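Local coordinates for isochorismatase hydrolase (Alkaliphilus metalliredigens, PDB 3HB7), which is probably a hydrolase of the isochorismatase family, at residues A6-L11 and G119-V124; V56-A61 and Y96-R101. One frame throughout, in Å; residues are numbered along the deposited sequence.

Both contacts are pairings of neighbouring parallel strands in one six-stranded sheet, their centres about 16 Å apart. Contact 1 joins strand 8-13 to 122-126 in the middle of the sheet; contact 2 joins strand 53-60 to 96-100, the outermost strand within the chain on that side. Strands 8-13 and 53-60 are themselves neighbours and connect the two: I10 O lies 3.0 Å from V56 N, a probable hydrogen bond, and L11 CD2 packs 3.6 Å from V56 CB. Just past the end of strand 8-13, D14 forms a salt bridge with K100 of contact 2, consistent with the aspartate and lysine of the Asp-Lys-Cys site of related cysteine hydrolases.

Contact 1: A6-L11 and G119-V124; sequences AKHAIL and GIDTVV
H8, A9 and I10 pair with T122, V123 and V124 as parallel strands in the middle of the Rossmann-like sheet of the isochorismatase fold, the short strand axes inclined at 26° to each other. The backbones are joined by alternating bonds in the parallel pattern. A9 N donates to T122 O (2.9 Å) almost straight, at 171°, while A9 O accepts from V124 N and L11 N closes the pairing on V124 O.

On one face, the T122 methyl sits over the centre of the H8 imidazole in a CH-pi contact, CG2 lying 3.7 Å from the ring centroid. T122 carries CG2 anti to its backbone N and OG1 beside that N (chi1 -72°), which puts the methyl over the ring and leaves the hydroxyl to D121. The same face continues with I10, whose CG1 meets V124 CG2 at 3.6 Å. On the other face A9 CB touches I120 CD1 at 3.5 Å, and the tip of L11 reaches the V123 side chain.

Outward from this shell, Y182 of helix 179-187 hydrogen-bonds H8 ND1 and packs on I10 and V124, and W186 meets the imidazole edge-to-face. The ring is thus fixed by a methyl over its face, a polar bond at ND1 and the W186 ring set against it. Helix 133-143 lies against the other face, where A141 contacts V123 and T137 contacts L11.

At the entry to the second strand, G119, with positive phi, ends the preceding helix in a Schellman motif. Two residues on, D121 N donates to K7 O at 3.1 Å, and T122 OG1 donates to D121 OD2 from above the carboxylate plane, at 3.0 Å.

Contact 2: V56-A61 and Y96-R101; sequences VHIQEA and YIVQKR
The outer pair of parallel strands in the isochorismatase-type sheet brings V56-A61 alongside Y96-R101, their axes 4.7 Å apart at closest approach. Five backbone bonds alternate between the strands, from H57 N to Y96 O at 3.0 Å through to A61 N on K100 O at 2.8 Å.

On one face V56, I58 and V98 form an apolar row: V56 CG1 lies 4.0 Å from V98 CG2, and I58 lies side by side with V98. L11 of strand 8-13 extends this row. The opposite face is more polar. Q59 and Q99 run in the same direction, Q59 CG lying 3.9 Å from Q99 CG. The edge of the H57 ring comes near Y96 O while its NE2 is bonded to E95.

K100 continues the apolar row and then turns polar. Its CE rests 3.8 Å from I58 CG2, the two side chains crossing at about a right angle, and a bend at the end of the chain (chi4 87°) sets the position of NZ. The amine forms a salt bridge with D14 OD2, whereas E60 OE2 stays 4.1 Å from NZ, the two linked through a water that lies 3.0 Å from each. E60 N in turn bonds D14 OD1, so both carboxylate oxygens of D14 are held. An alanine in place of K100 would probably leave D14 without its salt-bridge partner, cut the water link to E60 and open a gap beside I58. An aspartate and a lysine paired at the C-terminal ends of parallel strands are typical of the isochorismatase-like cysteine hydrolase site.

Contact 1: A6-L11 and G119-V124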
# COMPACT_ATOMS: atom_id res chain seq x y z
N ALA E 6 -52.74 9.88 -23.91
CA ALA E 6 -51.44 9.90 -23.27
C ALA E 6 -51.19 11.23 -22.60
O ALA E 6 -51.16 12.24 -23.25
CB ALA E 6 -50.37 9.61 -24.26
N LYS E 7 -51.03 11.22 -21.29
CA LYS E 7 -50.80 12.41 -20.52
C LYS E 7 -49.60 12.23 -19.63
O LYS E 7 -49.43 11.21 -19.04
CB LYS E 7 -52.01 12.73 -19.68
CG LYS E 7 -52.62 14.05 -19.97
CD LYS E 7 -53.63 14.37 -18.93
CE LYS E 7 -54.22 15.73 -19.16
NZ LYS E 7 -55.51 15.88 -18.44
N HIS E 8 -48.78 13.25 -19.54
CA HIS E 8 -47.50 13.18 -18.89
C HIS E 8 -47.35 14.23 -17.83
O HIS E 8 -47.81 15.34 -17.97
CB HIS E 8 -46.40 13.45 -19.88
CG HIS E 8 -46.09 12.31 -20.78
ND1 HIS E 8 -44.91 12.21 -21.46
CD2 HIS E 8 -46.82 11.23 -21.13
CE1 HIS E 8 -44.92 11.12 -22.19
NE2 HIS E 8 -46.07 10.50 -22.00
N ALA E 9 -46.65 13.87 -16.77
CA ALA E 9 -46.23 14.81 -15.76
C ALA E 9 -44.73 14.82 -15.70
O ALA E 9 -44.09 13.80 -15.69
CB ALA E 9 -46.79 14.45 -14.45
N ILE E 10 -44.17 16.00 -15.66
CA ILE E 10 -42.75 16.13 -15.60
C ILE E 10 -42.44 16.64 -14.24
O ILE E 10 -42.90 17.67 -13.86
CB ILE E 10 -42.28 17.13 -16.63
CG1 ILE E 10 -42.62 16.61 -18.01
CG2 ILE E 10 -40.81 17.37 -16.52
CD1 ILE E 10 -42.15 17.45 -19.09
N LEU E 11 -41.65 15.88 -13.50
CA LEU E 11 -41.35 16.23 -12.14
C LEU E 11 -40.01 16.91 -12.06
O LEU E 11 -39.03 16.39 -12.46
CB LEU E 11 -41.37 15.00 -11.26
CG LEU E 11 -42.58 14.13 -11.48
CD1 LEU E 11 -42.54 12.87 -10.71
CD2 LEU E 11 -43.80 14.87 -11.16
N GLY E 119 -55.33 12.03 -14.49
CA GLY E 119 -55.30 10.95 -15.45
C GLY E 119 -53.98 10.76 -16.14
O GLY E 119 -53.93 10.36 -17.28
N ILE E 120 -52.92 11.07 -15.44
CA ILE E 120 -51.58 10.99 -15.97
C ILE E 120 -51.04 9.60 -15.89
O ILE E 120 -51.15 8.95 -14.89
CB ILE E 120 -50.70 11.88 -15.21
CG1 ILE E 120 -51.20 13.29 -15.42
CG2 ILE E 120 -49.32 11.75 -15.69
CD1 ILE E 120 -50.18 14.29 -15.31
N ASP E 121 -50.50 9.14 -17.00
CA ASP E 121 -49.95 7.80 -17.05
C ASP E 121 -48.44 7.70 -17.07
O ASP E 121 -47.90 6.63 -16.99
CB ASP E 121 -50.59 6.97 -18.17
CG ASP E 121 -50.24 7.47 -19.55
OD1 ASP E 121 -50.99 7.18 -20.48
OD2 ASP E 121 -49.23 8.15 -19.74
N THR E 122 -47.78 8.81 -17.22
CA THR E 122 -46.36 8.78 -17.35
C THR E 122 -45.72 9.88 -16.59
O THR E 122 -46.14 10.99 -16.66
CB THR E 122 -45.96 8.89 -18.82
OG1 THR E 122 -46.29 7.68 -19.47
CG2 THR E 122 -44.51 9.12 -18.98
N VAL E 123 -44.65 9.58 -15.89
CA VAL E 123 -43.91 10.61 -15.23
C VAL E 123 -42.53 10.68 -15.79
O VAL E 123 -41.95 9.68 -16.09
CB VAL E 123 -43.86 10.42 -13.70
CG1 VAL E 123 -45.17 9.96 -13.19
CG2 VAL E 123 -42.81 9.47 -13.32
N VAL E 124 -42.02 11.87 -15.97
CA VAL E 124 -40.69 12.02 -16.50
C VAL E 124 -39.82 12.85 -15.59
O VAL E 124 -40.24 13.85 -15.08
CB VAL E 124 -40.68 12.54 -17.97
CG1 VAL E 124 -42.01 12.35 -18.64
CG2 VAL E 124 -40.23 13.93 -18.06

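Contact 2: V56-A61 and Y96-R101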
# COMPACT_ATOMS: atom_id res chain seq x y z
N VAL E 56 -44.72 19.68 -12.66
CA VAL E 56 -44.86 19.55 -11.23
C VAL E 56 -43.53 19.88 -10.59
O VAL E 56 -42.54 19.34 -10.95
CB VAL E 56 -45.24 18.15 -10.87
CG1 VAL E 56 -45.57 18.03 -9.44
CG2 VAL E 56 -46.36 17.70 -11.69
N HIS E 57 -43.52 20.79 -9.64
CA HIS E 57 -42.28 21.18 -9.02
C HIS E 57 -42.19 20.66 -7.60
O HIS E 57 -43.06 20.87 -6.80
CB HIS E 57 -42.12 22.69 -8.99
CG HIS E 57 -42.44 23.36 -10.29
ND1 HIS E 57 -41.47 23.80 -11.16
CD2 HIS E 57 -43.62 23.68 -10.85
CE1 HIS E 57 -42.05 24.34 -12.21
NE2 HIS E 57 -43.35 24.28 -12.04
N ILE E 58 -41.11 19.96 -7.31
CA ILE E 58 -40.96 19.31 -6.05
C ILE E 58 -39.82 19.87 -5.27
O ILE E 58 -38.71 19.90 -5.73
CB ILE E 58 -40.82 17.83 -6.26
CG1 ILE E 58 -42.04 17.34 -6.98
CG2 ILE E 58 -40.71 17.13 -4.96
CD1 ILE E 58 -41.90 16.07 -7.57
N GLN E 59 -40.11 20.33 -4.08
CA GLN E 59 -39.12 20.94 -3.24
C GLN E 59 -39.03 20.29 -1.89
O GLN E 59 -40.01 20.07 -1.24
CB GLN E 59 -39.42 22.42 -3.07
CG GLN E 59 -40.52 22.70 -2.14
CD GLN E 59 -40.92 24.13 -2.08
OE1 GLN E 59 -40.09 24.99 -2.06
NE2 GLN E 59 -42.19 24.39 -2.10
N GLU E 60 -37.81 20.02 -1.47
CA GLU E 60 -37.54 19.53 -0.15
C GLU E 60 -37.81 20.65 0.81
O GLU E 60 -37.39 21.75 0.59
CB GLU E 60 -36.08 19.13 -0.05
CG GLU E 60 -35.62 18.74 1.30
CD GLU E 60 -34.22 18.17 1.29
OE1 GLU E 60 -33.34 18.77 1.89
OE2 GLU E 60 -34.00 17.14 0.67
N ALA E 61 -38.57 20.34 1.85
CA ALA E 61 -38.97 21.30 2.84
C ALA E 61 -39.03 20.73 4.25
O ALA E 61 -40.08 20.49 4.75
CB ALA E 61 -40.29 21.88 2.47
N TYR E 96 -48.48 22.77 -10.41
CA TYR E 96 -48.53 22.17 -9.09
C TYR E 96 -47.21 22.10 -8.37
O TYR E 96 -46.18 21.90 -8.97
CB TYR E 96 -49.16 20.78 -9.16
CG TYR E 96 -49.79 20.39 -7.87
CD1 TYR E 96 -50.80 21.14 -7.34
CD2 TYR E 96 -49.35 19.30 -7.15
CE1 TYR E 96 -51.37 20.82 -6.18
CE2 TYR E 96 -49.93 18.97 -5.97
CZ TYR E 96 -50.95 19.74 -5.49
OH TYR E 96 -51.57 19.50 -4.31
N ILE E 97 -47.27 22.28 -7.08
CA ILE E 97 -46.10 22.19 -6.25
C ILE E 97 -46.27 21.13 -5.18
O ILE E 97 -47.29 21.05 -4.56
CB ILE E 97 -45.78 23.54 -5.63
CG1 ILE E 97 -45.56 24.55 -6.75
CG2 ILE E 97 -44.57 23.47 -4.78
CD1 ILE E 97 -45.35 25.90 -6.28
N VAL E 98 -45.25 20.32 -4.98
CA VAL E 98 -45.24 19.36 -3.91
C VAL E 98 -44.09 19.59 -2.98
O VAL E 98 -42.98 19.74 -3.40
CB VAL E 98 -45.14 17.95 -4.42
CG1 VAL E 98 -45.35 16.97 -3.32
CG2 VAL E 98 -46.10 17.72 -5.48
N GLN E 99 -44.36 19.58 -1.69
CA GLN E 99 -43.32 19.67 -0.71
C GLN E 99 -43.10 18.36 -0.01
O GLN E 99 -44.00 17.74 0.44
CB GLN E 99 -43.65 20.73 0.30
CG GLN E 99 -43.90 22.03 -0.33
CD GLN E 99 -45.09 22.71 0.21
OE1 GLN E 99 -44.97 23.62 1.01
NE2 GLN E 99 -46.26 22.28 -0.19
N LYS E 100 -41.84 17.96 0.05
CA LYS E 100 -41.45 16.68 0.59
C LYS E 100 -40.42 16.85 1.68
O LYS E 100 -39.64 17.75 1.63
CB LYS E 100 -40.92 15.80 -0.53
CG LYS E 100 -39.64 16.23 -1.09
CD LYS E 100 -39.09 15.26 -2.04
CE LYS E 100 -37.90 15.79 -2.74
NZ LYS E 100 -36.61 15.61 -2.09
N ARG E 101 -40.48 16.00 2.69
CA ARG E 101 -39.51 15.95 3.78
C ARG E 101 -38.55 14.75 3.76
O ARG E 101 -37.76 14.61 4.63
CB ARG E 101 -40.23 15.98 5.13
CG ARG E 101 -41.16 17.13 5.35
CD ARG E 101 -42.10 16.96 6.54
NE ARG E 101 -41.39 16.42 7.67
CZ ARG E 101 -41.94 15.78 8.68
NH1 ARG E 101 -43.22 15.60 8.74
NH2 ARG E 101 -41.17 15.32 9.62
O HOH W 1 -36.73 15.90 0.91